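Local coordinates for L-lysine 6-monooxygenase (Pseudomonas syringae pv. tomato, PDB 5CQF), which probably hydroxylates the side-chain amino group of L-lysine as an FAD- and NADPH-dependent flavoprotein monooxygenase in siderophore biosynthesis, at residues I69-F74 / F249-F254; A109-W114 / S212-S217; N397-S400 / G405-D408; D76-T79 / R84-F87; A90-D95 / L118-R123. All blocks are in the same frame, centred on the assembly; numbering follows the deposited sequence.

Contact 1. Residues I69-F74 / F249-F254; sequences INHHVF and FPNRVF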
# COMPACT_ATOMS: atom_id res chain seq x y z
N ILE A 69 -0.51 13.62 -10.65
CA ILE A 69 0.90 13.72 -10.19
C ILE A 69 1.26 12.49 -9.39
O ILE A 69 2.22 12.48 -8.63
CB ILE A 69 1.23 15.02 -9.36
CG1 ILE A 69 0.21 15.35 -8.26
CG2 ILE A 69 1.30 16.24 -10.26
CD1 ILE A 69 0.15 14.38 -7.12
N ASN A 70 0.49 11.43 -9.56
CA ASN A 70 0.79 10.16 -8.91
C ASN A 70 1.73 9.41 -9.86
O ASN A 70 1.34 8.49 -10.60
CB ASN A 70 -0.50 9.42 -8.57
CG ASN A 70 -0.27 8.17 -7.79
OD1 ASN A 70 0.83 7.66 -7.72
ND2 ASN A 70 -1.32 7.63 -7.21
N HIS A 71 2.97 9.91 -9.89
CA HIS A 71 4.05 9.35 -10.68
C HIS A 71 5.37 9.47 -9.93
O HIS A 71 5.51 10.17 -8.91
CB HIS A 71 4.14 9.99 -12.06
CG HIS A 71 4.38 11.46 -12.05
ND1 HIS A 71 5.54 12.03 -11.57
CD2 HIS A 71 3.63 12.49 -12.52
CE1 HIS A 71 5.49 13.34 -11.72
NE2 HIS A 71 4.35 13.65 -12.30
N HIS A 72 6.36 8.77 -10.46
CA HIS A 72 7.63 8.69 -9.82
C HIS A 72 8.30 10.06 -9.86
O HIS A 72 8.13 10.85 -10.78
CB HIS A 72 8.50 7.60 -10.48
CG HIS A 72 9.62 7.19 -9.63
ND1 HIS A 72 10.84 7.81 -9.69
CD2 HIS A 72 9.68 6.34 -8.58
CE1 HIS A 72 11.62 7.32 -8.75
NE2 HIS A 72 10.94 6.43 -8.06
N VAL A 73 9.10 10.32 -8.83
CA VAL A 73 9.77 11.59 -8.62
C VAL A 73 10.85 11.90 -9.71
O VAL A 73 11.13 13.03 -9.95
CB VAL A 73 10.25 11.62 -7.14
CG1 VAL A 73 11.55 10.85 -6.94
CG2 VAL A 73 10.34 13.02 -6.61
N PHE A 74 11.36 10.92 -10.44
CA PHE A 74 12.27 11.15 -11.55
C PHE A 74 11.63 11.78 -12.77
O PHE A 74 12.33 12.30 -13.64
CB PHE A 74 12.89 9.85 -12.07
CG PHE A 74 13.89 9.22 -11.14
CD1 PHE A 74 14.65 9.97 -10.26
CD2 PHE A 74 14.10 7.86 -11.18
CE1 PHE A 74 15.57 9.37 -9.42
CE2 PHE A 74 15.04 7.25 -10.37
CZ PHE A 74 15.76 8.00 -9.48
N PHE A 249 -3.15 8.60 -18.76
CA PHE A 249 -2.48 7.75 -19.74
C PHE A 249 -0.97 7.76 -19.60
O PHE A 249 -0.36 6.71 -19.52
CB PHE A 249 -2.92 8.15 -21.15
CG PHE A 249 -2.43 7.23 -22.25
CD1 PHE A 249 -3.19 6.13 -22.62
CD2 PHE A 249 -1.26 7.51 -22.96
CE1 PHE A 249 -2.77 5.31 -23.66
CE2 PHE A 249 -0.85 6.68 -23.99
CZ PHE A 249 -1.60 5.58 -24.34
N PRO A 250 -0.36 8.95 -19.53
CA PRO A 250 1.10 9.00 -19.47
C PRO A 250 1.72 8.36 -18.21
O PRO A 250 2.93 8.08 -18.19
CB PRO A 250 1.41 10.50 -19.48
CG PRO A 250 0.15 11.16 -19.96
CD PRO A 250 -0.97 10.29 -19.48
N ASN A 251 0.90 8.12 -17.18
CA ASN A 251 1.33 7.39 -15.99
C ASN A 251 1.08 5.88 -16.03
O ASN A 251 1.51 5.17 -15.14
CB ASN A 251 0.72 8.03 -14.76
CG ASN A 251 1.17 9.47 -14.59
OD1 ASN A 251 2.31 9.80 -14.91
ND2 ASN A 251 0.28 10.34 -14.12
N ARG A 252 0.44 5.41 -17.07
CA ARG A 252 0.20 3.98 -17.26
C ARG A 252 1.14 3.37 -18.26
O ARG A 252 1.48 2.21 -18.13
CB ARG A 252 -1.24 3.73 -17.72
CG ARG A 252 -2.27 4.07 -16.66
CD ARG A 252 -2.24 3.07 -15.50
NE ARG A 252 -2.70 1.74 -15.93
CZ ARG A 252 -3.96 1.39 -16.13
NH1 ARG A 252 -4.94 2.25 -15.89
NH2 ARG A 252 -4.26 0.17 -16.55
N VAL A 253 1.53 4.13 -19.28
CA VAL A 253 2.42 3.65 -20.33
C VAL A 253 3.39 4.72 -20.75
O VAL A 253 3.14 5.89 -20.48
CB VAL A 253 1.65 3.20 -21.58
CG1 VAL A 253 0.88 1.92 -21.29
CG2 VAL A 253 0.71 4.28 -22.09
N PHE A 254 4.48 4.32 -21.40
CA PHE A 254 5.46 5.27 -21.92
C PHE A 254 4.87 5.87 -23.17
O PHE A 254 4.89 5.24 -24.24
CB PHE A 254 6.80 4.59 -22.20
CG PHE A 254 7.91 5.53 -22.58
CD1 PHE A 254 8.33 6.53 -21.72
CD2 PHE A 254 8.55 5.40 -23.81
CE1 PHE A 254 9.36 7.39 -22.07
CE2 PHE A 254 9.58 6.26 -24.18
CZ PHE A 254 9.99 7.25 -23.31
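Asn-251 meets His-71 where two loops of this flavoprotein monooxygenase come together, one of them creased by an inverse gamma turn centred on Asn-70. CB of Asn-251 heads toward the 69-74 loop, and with CG beside the backbone N (chi1 -61°) the amide is laid against the start of His-71. CG lies 3.9 Å from His-71 CB. At the tip the two branches part. OD1 comes to 3.4 Å from His-71 CB and grazes the imidazole at CD2, 3.8 Å away, the amide and ring planes being inclined by 47°. ND2 faces Asn-70 O at 4.1 Å. No hydrogen bond links the two segments; OD1 instead accepts from Arg-75 NH1 and ND2 donates to Asp-68 OD2, so residues flanking the 69-74 loop hold the amide at both ends. Asn-70 ND2 in turn binds Asp-286. The histidines brace their own loop: ND1 of His-71 donates to His-72 O at 3.0 Å, in the plane of its own ring but from above the carbonyl plane. His-72 also packs edge-to-face with Phe-102 of the second subunit, and its ND1 receives the backbone N of Phe-74 at 3.2 Å, nearly straight at 172°.

Contact 2. Residues A109-W114 / S212-S217; sequences ASRHEW and SGQSAS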
# COMPACT_ATOMS: atom_id res chain seq x y z
N ALA A 109 4.82 12.92 -4.29
CA ALA A 109 4.86 14.29 -3.94
C ALA A 109 3.51 14.88 -4.22
O ALA A 109 2.86 14.45 -5.15
CB ALA A 109 5.89 14.99 -4.81
N SER A 110 3.13 15.90 -3.47
CA SER A 110 1.83 16.50 -3.63
C SER A 110 1.86 17.52 -4.75
O SER A 110 2.92 18.00 -5.17
CB SER A 110 1.36 17.16 -2.33
OG SER A 110 2.17 18.30 -2.03
N ARG A 111 0.68 17.81 -5.26
CA ARG A 111 0.51 18.91 -6.17
C ARG A 111 1.17 20.18 -5.66
O ARG A 111 1.84 20.88 -6.40
CB ARG A 111 -0.98 19.17 -6.35
CG ARG A 111 -1.27 20.38 -7.22
CD ARG A 111 -2.65 20.27 -7.86
NE ARG A 111 -2.77 19.02 -8.61
CZ ARG A 111 -3.89 18.61 -9.19
NH1 ARG A 111 -4.98 19.36 -9.12
NH2 ARG A 111 -3.92 17.44 -9.83
N HIS A 112 0.96 20.49 -4.39
CA HIS A 112 1.52 21.71 -3.80
C HIS A 112 3.06 21.69 -3.87
O HIS A 112 3.68 22.69 -4.24
CB HIS A 112 0.96 21.87 -2.38
CG HIS A 112 1.61 22.92 -1.55
ND1 HIS A 112 1.60 24.26 -1.89
CD2 HIS A 112 2.24 22.84 -0.35
CE1 HIS A 112 2.23 24.96 -0.95
NE2 HIS A 112 2.62 24.12 -0.01
N GLU A 113 3.66 20.54 -3.60
CA GLU A 113 5.10 20.40 -3.70
C GLU A 113 5.60 20.55 -5.14
O GLU A 113 6.57 21.29 -5.40
CB GLU A 113 5.62 19.10 -3.04
CG GLU A 113 7.14 19.11 -2.88
CD GLU A 113 7.73 18.06 -1.95
OE1 GLU A 113 7.12 16.98 -1.71
OE2 GLU A 113 8.85 18.29 -1.44
N TRP A 114 4.95 19.90 -6.09
CA TRP A 114 5.33 20.07 -7.50
C TRP A 114 5.21 21.53 -7.97
O TRP A 114 6.06 21.99 -8.73
CB TRP A 114 4.50 19.18 -8.42
CG TRP A 114 4.86 17.76 -8.38
CD1 TRP A 114 4.14 16.73 -7.85
CD2 TRP A 114 6.04 17.19 -8.90
NE1 TRP A 114 4.80 15.54 -8.02
CE2 TRP A 114 5.98 15.81 -8.67
CE3 TRP A 114 7.16 17.71 -9.54
CZ2 TRP A 114 6.98 14.97 -9.04
CZ3 TRP A 114 8.16 16.87 -9.89
CH2 TRP A 114 8.07 15.54 -9.64
N SER A 212 -16.31 13.53 -16.21
CA SER A 212 -15.85 12.27 -15.65
C SER A 212 -14.34 12.17 -15.39
O SER A 212 -13.89 11.18 -14.83
CB SER A 212 -16.29 11.12 -16.57
OG SER A 212 -17.72 11.07 -16.67
N GLY A 213 -13.56 13.17 -15.78
CA GLY A 213 -12.12 13.18 -15.54
C GLY A 213 -11.68 13.73 -14.19
O GLY A 213 -12.49 14.02 -13.30
N GLN A 214 -10.37 13.92 -14.06
CA GLN A 214 -9.79 14.33 -12.79
C GLN A 214 -10.23 15.73 -12.38
O GLN A 214 -10.38 15.99 -11.20
CB GLN A 214 -8.25 14.24 -12.80
CG GLN A 214 -7.67 14.49 -11.41
CD GLN A 214 -6.30 13.91 -11.18
OE1 GLN A 214 -5.94 12.84 -11.69
NE2 GLN A 214 -5.52 14.61 -10.36
N SER A 215 -10.43 16.63 -13.32
CA SER A 215 -10.84 17.97 -12.95
C SER A 215 -12.23 17.93 -12.31
O SER A 215 -12.47 18.64 -11.34
CB SER A 215 -10.84 18.92 -14.16
OG SER A 215 -9.55 18.95 -14.74
N ALA A 216 -13.10 17.08 -12.85
CA ALA A 216 -14.41 16.86 -12.28
C ALA A 216 -14.30 16.25 -10.88
O ALA A 216 -15.01 16.64 -9.97
CB ALA A 216 -15.27 15.98 -13.17
N SER A 217 -13.44 15.28 -10.73
CA SER A 217 -13.29 14.61 -9.44
C SER A 217 -12.83 15.61 -8.37
O SER A 217 -13.43 15.74 -7.30
CB SER A 217 -12.30 13.47 -9.60
OG SER A 217 -12.27 12.70 -8.43
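The N-terminus of helix 214-226, in a strand-turn-helix consistent with the Rossmann-type dinucleotide-binding motif, is met here by the first turn of helix 111-125, through Gln-214 and Arg-111 alone. The backbones stay far apart, 13.1 Å between Arg-111 CA and Gln-214 CA, and the gap is spanned by the two side chains. Both begin with CG anti to the backbone N; the arginine then bends at chi3 (-55°), whereas the glutamine runs on extended. Arg-111 NH2 and Gln-214 NE2 end 3.3 Å apart, with NE2 at the guanidinium edge and the two planes only 7° from parallel. Both atoms are donors, so no hydrogen bond joins them. Glu-218 mediates: its OE1 forms a salt bridge with Arg-111 NH1 and its OE2 accepts from Gln-214 NE2, while Gln-214 OE1 takes the backbone N of Asp-286. Each helix start is also secured locally. Ser-110 OG is the N-cap acceptor for Glu-113 N at 3.1 Å, and Gly-213 O receives Ser-217 N at 3.0 Å. Helix 214-226 follows strand 206-210 of a parallel sheet, helix 287-302 covers Gln-214 and Ser-217, and helices 89-96 and 99-105 pack on Glu-113.

Contact 3. Residues N397-S400 / G405-D408; sequences NGLS and GISD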
# COMPACT_ATOMS: atom_id res chain seq x y z
N ASN A 397 4.42 22.82 -28.96
CA ASN A 397 4.97 22.03 -27.85
C ASN A 397 3.89 21.41 -26.97
O ASN A 397 3.69 21.80 -25.81
CB ASN A 397 5.90 22.91 -27.01
CG ASN A 397 6.79 22.11 -26.09
OD1 ASN A 397 6.69 20.89 -26.02
ND2 ASN A 397 7.68 22.80 -25.38
N GLY A 398 3.20 20.43 -27.52
CA GLY A 398 2.11 19.75 -26.79
C GLY A 398 1.65 18.52 -27.55
O GLY A 398 2.06 18.29 -28.69
N LEU A 399 0.84 17.71 -26.88
CA LEU A 399 0.18 16.59 -27.52
C LEU A 399 -1.23 16.97 -27.95
O LEU A 399 -1.78 17.97 -27.50
CB LEU A 399 0.14 15.40 -26.56
CG LEU A 399 1.51 14.74 -26.35
CD1 LEU A 399 1.44 13.71 -25.23
CD2 LEU A 399 1.99 14.07 -27.62
N SER A 400 -1.77 16.17 -28.87
CA SER A 400 -3.19 16.22 -29.28
C SER A 400 -3.56 14.87 -29.90
O SER A 400 -2.70 14.18 -30.47
CB SER A 400 -3.46 17.31 -30.31
OG SER A 400 -2.72 17.12 -31.50
N GLY A 405 -2.20 11.19 -31.49
CA GLY A 405 -2.91 10.05 -30.93
C GLY A 405 -3.16 10.08 -29.43
O GLY A 405 -3.82 9.18 -28.90
N ILE A 406 -2.68 11.12 -28.76
CA ILE A 406 -2.86 11.28 -27.31
C ILE A 406 -3.32 12.69 -26.93
O ILE A 406 -2.86 13.69 -27.48
CB ILE A 406 -1.57 10.99 -26.54
CG1 ILE A 406 -1.07 9.58 -26.81
CG2 ILE A 406 -1.80 11.15 -25.05
CD1 ILE A 406 0.37 9.36 -26.36
N SER A 407 -4.21 12.72 -25.95
CA SER A 407 -4.75 13.95 -25.38
C SER A 407 -3.61 14.75 -24.74
O SER A 407 -2.61 14.18 -24.32
CB SER A 407 -5.85 13.56 -24.38
OG SER A 407 -6.16 14.61 -23.51
N ASP A 408 -3.73 16.07 -24.71
CA ASP A 408 -2.65 16.88 -24.16
C ASP A 408 -2.62 16.73 -22.64
O ASP A 408 -3.65 16.68 -22.01
CB ASP A 408 -2.74 18.36 -24.54
CG ASP A 408 -1.40 19.10 -24.33
OD1 ASP A 408 -0.35 18.43 -24.19
OD2 ASP A 408 -1.39 20.35 -24.32
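The chain turns back on itself around the short helix 401-404, bringing Leu-399 CA within 4.4 Å of Asp-408 CA in a loop that follows strand 393-396, an outer strand of one of the two parallel sheets of this Rossmann-like fold. Ser-400 is the N-cap of that helix, its OG accepting from Ser-403 N, and Gly-405 leaves the helical conformation with a positive phi of 79°. A side chain, that of Asp-408, ties the two segments together. It swings its carboxylate back over the 397-400 segment, CG anti to the backbone N (chi1 -162°), and OD1 accepts the backbone N of Leu-399 at 3.0 Å. The N-H approaches from well above the carboxylate plane, 69° out of it. Beside this bond, Asp-408 OD1 also lies 3.8 Å from Gly-398 CA. Leu-399 carries the apolar half of the contact. Its CB sits against the carbonyls, 3.6 Å from Ile-406 O and 3.8 Å from Ser-407 O. Farther out, Leu-399 and Ile-406 lie side by side and point the same way, against Val-259 of helix 255-264, which touches both. Leu-414 of helix 412-428 and Tyr-382 add to the leucine's surroundings, and Phe-249 touches the isoleucine. Ser-407 and Asp-408 are exposed, whereas Leu-399 and Ile-406 are buried. The branches that meet are Leu-399 CD1 and Ile-406 CG2, 4.1 Å apart.

Contact 4. Residues D76-T79 / R84-F87; sequences DLVT and RSRF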
# COMPACT_ATOMS: atom_id res chain seq x y z
N ASP A 76 10.25 14.46 -13.64
CA ASP A 76 10.23 15.88 -13.36
C ASP A 76 10.48 16.64 -14.66
O ASP A 76 10.36 16.04 -15.73
CB ASP A 76 11.26 16.23 -12.26
CG ASP A 76 12.73 15.99 -12.66
OD1 ASP A 76 13.09 16.00 -13.84
OD2 ASP A 76 13.56 15.76 -11.75
N LEU A 77 10.84 17.93 -14.58
CA LEU A 77 10.98 18.77 -15.78
C LEU A 77 12.26 18.58 -16.54
O LEU A 77 12.38 19.16 -17.62
CB LEU A 77 10.87 20.27 -15.45
CG LEU A 77 9.46 20.75 -15.17
CD1 LEU A 77 9.52 22.15 -14.60
CD2 LEU A 77 8.55 20.71 -16.40
N VAL A 78 13.22 17.84 -15.99
CA VAL A 78 14.55 17.71 -16.67
C VAL A 78 15.19 16.36 -16.70
O VAL A 78 15.87 16.04 -17.66
CB VAL A 78 15.60 18.68 -16.07
CG1 VAL A 78 15.12 20.09 -16.23
CG2 VAL A 78 15.87 18.38 -14.59
N THR A 79 14.98 15.58 -15.65
CA THR A 79 15.71 14.35 -15.40
C THR A 79 15.57 13.33 -16.53
O THR A 79 16.53 12.67 -16.84
CB THR A 79 15.28 13.75 -14.06
OG1 THR A 79 15.70 14.59 -12.99
CG2 THR A 79 15.80 12.32 -13.84
N ARG A 84 21.59 15.07 -14.77
CA ARG A 84 22.63 15.87 -14.16
C ARG A 84 22.26 17.35 -14.13
O ARG A 84 22.99 18.16 -13.59
CB ARG A 84 23.93 15.70 -14.94
CG ARG A 84 24.32 14.25 -15.06
CD ARG A 84 25.70 14.14 -15.63
NE ARG A 84 26.72 14.56 -14.66
CZ ARG A 84 28.02 14.74 -14.96
NH1 ARG A 84 28.46 14.52 -16.19
NH2 ARG A 84 28.87 15.12 -14.03
N SER A 85 21.13 17.69 -14.71
CA SER A 85 20.66 19.06 -14.70
C SER A 85 20.61 19.61 -13.29
O SER A 85 20.29 18.90 -12.35
CB SER A 85 19.28 19.12 -15.33
OG SER A 85 18.73 20.42 -15.27
N ARG A 86 20.90 20.90 -13.14
CA ARG A 86 20.80 21.49 -11.83
C ARG A 86 19.36 21.80 -11.41
O ARG A 86 19.13 22.19 -10.27
CB ARG A 86 21.73 22.71 -11.71
CG ARG A 86 21.28 24.00 -12.35
CD ARG A 86 22.49 24.93 -12.43
NE ARG A 86 22.15 26.24 -12.96
CZ ARG A 86 22.12 26.57 -14.25
NH1 ARG A 86 22.37 25.68 -15.21
NH2 ARG A 86 21.80 27.81 -14.60
N PHE A 87 18.40 21.52 -12.30
CA PHE A 87 16.97 21.74 -12.04
C PHE A 87 16.16 20.48 -11.69
O PHE A 87 14.94 20.52 -11.64
CB PHE A 87 16.37 22.45 -13.23
CG PHE A 87 17.24 23.57 -13.72
CD1 PHE A 87 17.42 24.71 -12.93
CD2 PHE A 87 17.91 23.48 -14.92
CE1 PHE A 87 18.23 25.76 -13.36
CE2 PHE A 87 18.71 24.51 -15.36
CZ PHE A 87 18.88 25.65 -14.57
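Phe-87, which meets Val-78 with its CB and carbonyl carbon, has Arg-86 CG over one face of its ring, 3.6 Å above the plane and offset toward the rim. Phe-87 CZ in turn lies over the centre of the Arg-86 guanidinium, 3.4 Å above that plane. A third flat group, the Asp-76 carboxylate, folds the 76-79 segment into an Asx turn and Asx motif. Thr-79 N reaches the syn lone pair of OD1 at 2.7 Å; Val-78 N comes to the same oxygen from above the carboxylate plane, 2.8 Å away. OD2 takes Thr-79 OG1 on its syn side and Phe-89 N besides. Val-78, presented by this turn, does the touching across the contact: CG2 packs on Ser-85 CB at 3.6 Å and on Phe-87 C at 3.6 Å, and CG1 on Phe-87 CB at 4.0 Å. Ser-85, its OG anti to the backbone N (chi1 176°), accepts Phe-87 N in an ST turn and also bonds to Asp-34. Cys-30 of helix 23-37 touches both Val-78 and Phe-87. The Asp-76 carboxylate and Ser-85 hydroxyl thus bond within their own turns and to outside partners, and the buried meeting is van der Waals; four donor bonds to Asp-76 would probably stabilise its ionised form.

Contact 5. Residues A90-D95 / L118-R123; sequences AMYLKD and LGWVSR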
# COMPACT_ATOMS: atom_id res chain seq x y z
N ALA A 90 15.63 16.14 -7.27
CA ALA A 90 16.63 15.80 -6.27
C ALA A 90 17.43 17.03 -5.83
O ALA A 90 17.61 17.25 -4.65
CB ALA A 90 17.54 14.73 -6.79
N MSE A 91 17.88 17.85 -6.77
CA MSE A 91 18.51 19.12 -6.43
C MSE A 91 17.59 20.07 -5.72
O MSE A 91 18.01 20.82 -4.85
CB MSE A 91 18.97 19.88 -7.67
CG MSE A 91 20.19 19.26 -8.30
SE MSE A 91 21.83 19.65 -7.25
CE MSE A 91 22.15 21.54 -7.72
N TYR A 92 16.32 20.09 -6.10
CA TYR A 92 15.33 20.86 -5.34
C TYR A 92 15.21 20.38 -3.91
O TYR A 92 15.20 21.18 -3.00
CB TYR A 92 13.95 20.78 -6.02
CG TYR A 92 12.80 21.23 -5.20
CD1 TYR A 92 12.59 22.55 -4.92
CD2 TYR A 92 11.91 20.31 -4.73
CE1 TYR A 92 11.52 22.96 -4.18
CE2 TYR A 92 10.83 20.69 -3.98
CZ TYR A 92 10.62 22.01 -3.72
OH TYR A 92 9.51 22.34 -2.98
N LEU A 93 15.11 19.08 -3.69
CA LEU A 93 14.94 18.61 -2.33
C LEU A 93 16.18 18.92 -1.52
O LEU A 93 16.07 19.24 -0.34
CB LEU A 93 14.71 17.12 -2.25
CG LEU A 93 13.35 16.64 -2.67
CD1 LEU A 93 13.29 15.13 -2.52
CD2 LEU A 93 12.29 17.37 -1.87
N LYS A 94 17.34 18.75 -2.12
CA LYS A 94 18.58 18.99 -1.40
C LYS A 94 18.71 20.47 -1.05
O LYS A 94 19.09 20.80 0.05
CB LYS A 94 19.77 18.52 -2.24
CG LYS A 94 21.13 18.92 -1.70
CD LYS A 94 22.20 18.00 -2.27
CE LYS A 94 23.56 18.22 -1.61
NZ LYS A 94 24.25 19.36 -2.25
N ASP A 95 18.35 21.35 -1.96
CA ASP A 95 18.42 22.76 -1.65
C ASP A 95 17.48 23.13 -0.51
O ASP A 95 17.80 24.01 0.30
CB ASP A 95 18.11 23.57 -2.91
CG ASP A 95 18.29 25.06 -2.73
OD1 ASP A 95 19.38 25.49 -2.34
OD2 ASP A 95 17.34 25.81 -3.05
N LEU A 118 8.20 23.82 -9.26
CA LEU A 118 8.09 24.48 -10.53
C LEU A 118 8.45 25.96 -10.42
O LEU A 118 9.14 26.52 -11.28
CB LEU A 118 6.67 24.28 -11.04
CG LEU A 118 6.35 25.11 -12.25
CD1 LEU A 118 6.90 24.41 -13.47
CD2 LEU A 118 4.84 25.29 -12.34
N GLY A 119 8.00 26.63 -9.36
CA GLY A 119 8.46 28.02 -9.08
C GLY A 119 9.96 28.05 -8.81
O GLY A 119 10.65 28.97 -9.20
N TRP A 120 10.48 27.02 -8.17
CA TRP A 120 11.90 27.00 -7.86
C TRP A 120 12.73 26.90 -9.12
O TRP A 120 13.80 27.50 -9.22
CB TRP A 120 12.18 25.87 -6.86
CG TRP A 120 13.61 25.59 -6.53
CD1 TRP A 120 14.31 26.08 -5.46
CD2 TRP A 120 14.48 24.65 -7.18
NE1 TRP A 120 15.57 25.55 -5.45
CE2 TRP A 120 15.70 24.68 -6.49
CE3 TRP A 120 14.34 23.81 -8.29
CZ2 TRP A 120 16.80 23.90 -6.88
CZ3 TRP A 120 15.43 23.05 -8.68
CH2 TRP A 120 16.64 23.09 -7.98
N VAL A 121 12.26 26.14 -10.10
CA VAL A 121 12.97 26.06 -11.39
C VAL A 121 12.77 27.34 -12.19
O VAL A 121 13.71 27.92 -12.73
CB VAL A 121 12.49 24.91 -12.30
CG1 VAL A 121 13.32 24.89 -13.57
CG2 VAL A 121 12.63 23.58 -11.60
N SER A 122 11.52 27.76 -12.30
CA SER A 122 11.22 28.98 -13.04
C SER A 122 12.13 30.13 -12.62
O SER A 122 12.84 30.69 -13.45
CB SER A 122 9.74 29.36 -12.87
OG SER A 122 9.48 30.58 -13.50
N ARG A 123 12.17 30.41 -11.33
CA ARG A 123 13.02 31.49 -10.77
C ARG A 123 14.47 31.45 -11.20
O ARG A 123 15.17 32.42 -11.02
CB ARG A 123 13.06 31.41 -9.25
CG ARG A 123 11.95 32.15 -8.55
CD ARG A 123 12.17 32.10 -7.04
NE ARG A 123 11.57 30.92 -6.41
CZ ARG A 123 12.21 30.03 -5.64
NH1 ARG A 123 13.53 30.13 -5.38
NH2 ARG A 123 11.53 29.01 -5.11
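Trp-120 fills the angle between two helices that pass almost perpendicular, their segment axes 10.8 Å apart and 96° from parallel. Its indole is packed tightly against Tyr-92. The tyrosine edge meets one indole face in a T-shaped (edge-to-face) stack, Tyr-92 CD1 standing 3.6 Å from Trp-120 CG, with the ring planes at 68°. Over the six-membered ring lies Tyr-92 CA, making a CH-pi contact 3.8 Å from the centroid. Of the Met-91 side chain, a selenomethionine here, CB touches Trp-120 CH2 at 4.0 Å and the rest turns off; its carbonyl O lies near CZ2. The exposed side is sparser and polar. Asp-95, with CG anti to the backbone N (chi1 -174°), reaches the indole edge, and NE1 donates to its OD2 at 3.0 Å, close to the indole plane and on the anti side of the carboxylate but tilted out of its plane. Together with the tyrosine on its face, this bond restrains the indole's rotation. Arg-123, also exposed, lays its guanidinium face over Trp-120 CA, but its NH1 stays 6.2 Å from Asp-95 OD2. Tyr-92 OH bonds to Asp-116 and Arg-98. Helix 23-37 packs on Leu-118 and Val-121, helix 99-105 backs Ala-90 and Leu-93, and Phe-74 of the second subunit touches those same two residues.

Contacts 4 and 5 are close neighbours, their centres about 9 Å apart, and Arg-86 O touches both Met-91 CB and Trp-120 CH2 at 3.5 Å. Contacts 2 and 5 use the first turn and the later half of helix 111-125, with centres about 20 Å apart. Contact 1 links the groups: His-71 CE1 packs on Trp-114 CZ2 of contact 2 at 3.5 Å, Phe-249 CE2 on Ile-406 CD1 of contact 3 at 3.8 Å, and Phe-74 O on Thr-79 CB of contact 4 at 3.3 Å. Contacts 1, 4 and 5 all touch the second subunit. Contact 2 holds part of a turn consistent with a Rossmann-type dinucleotide-binding motif, whereas contact 3 lies about 19 Å away, centre to centre, beside the other parallel sheet.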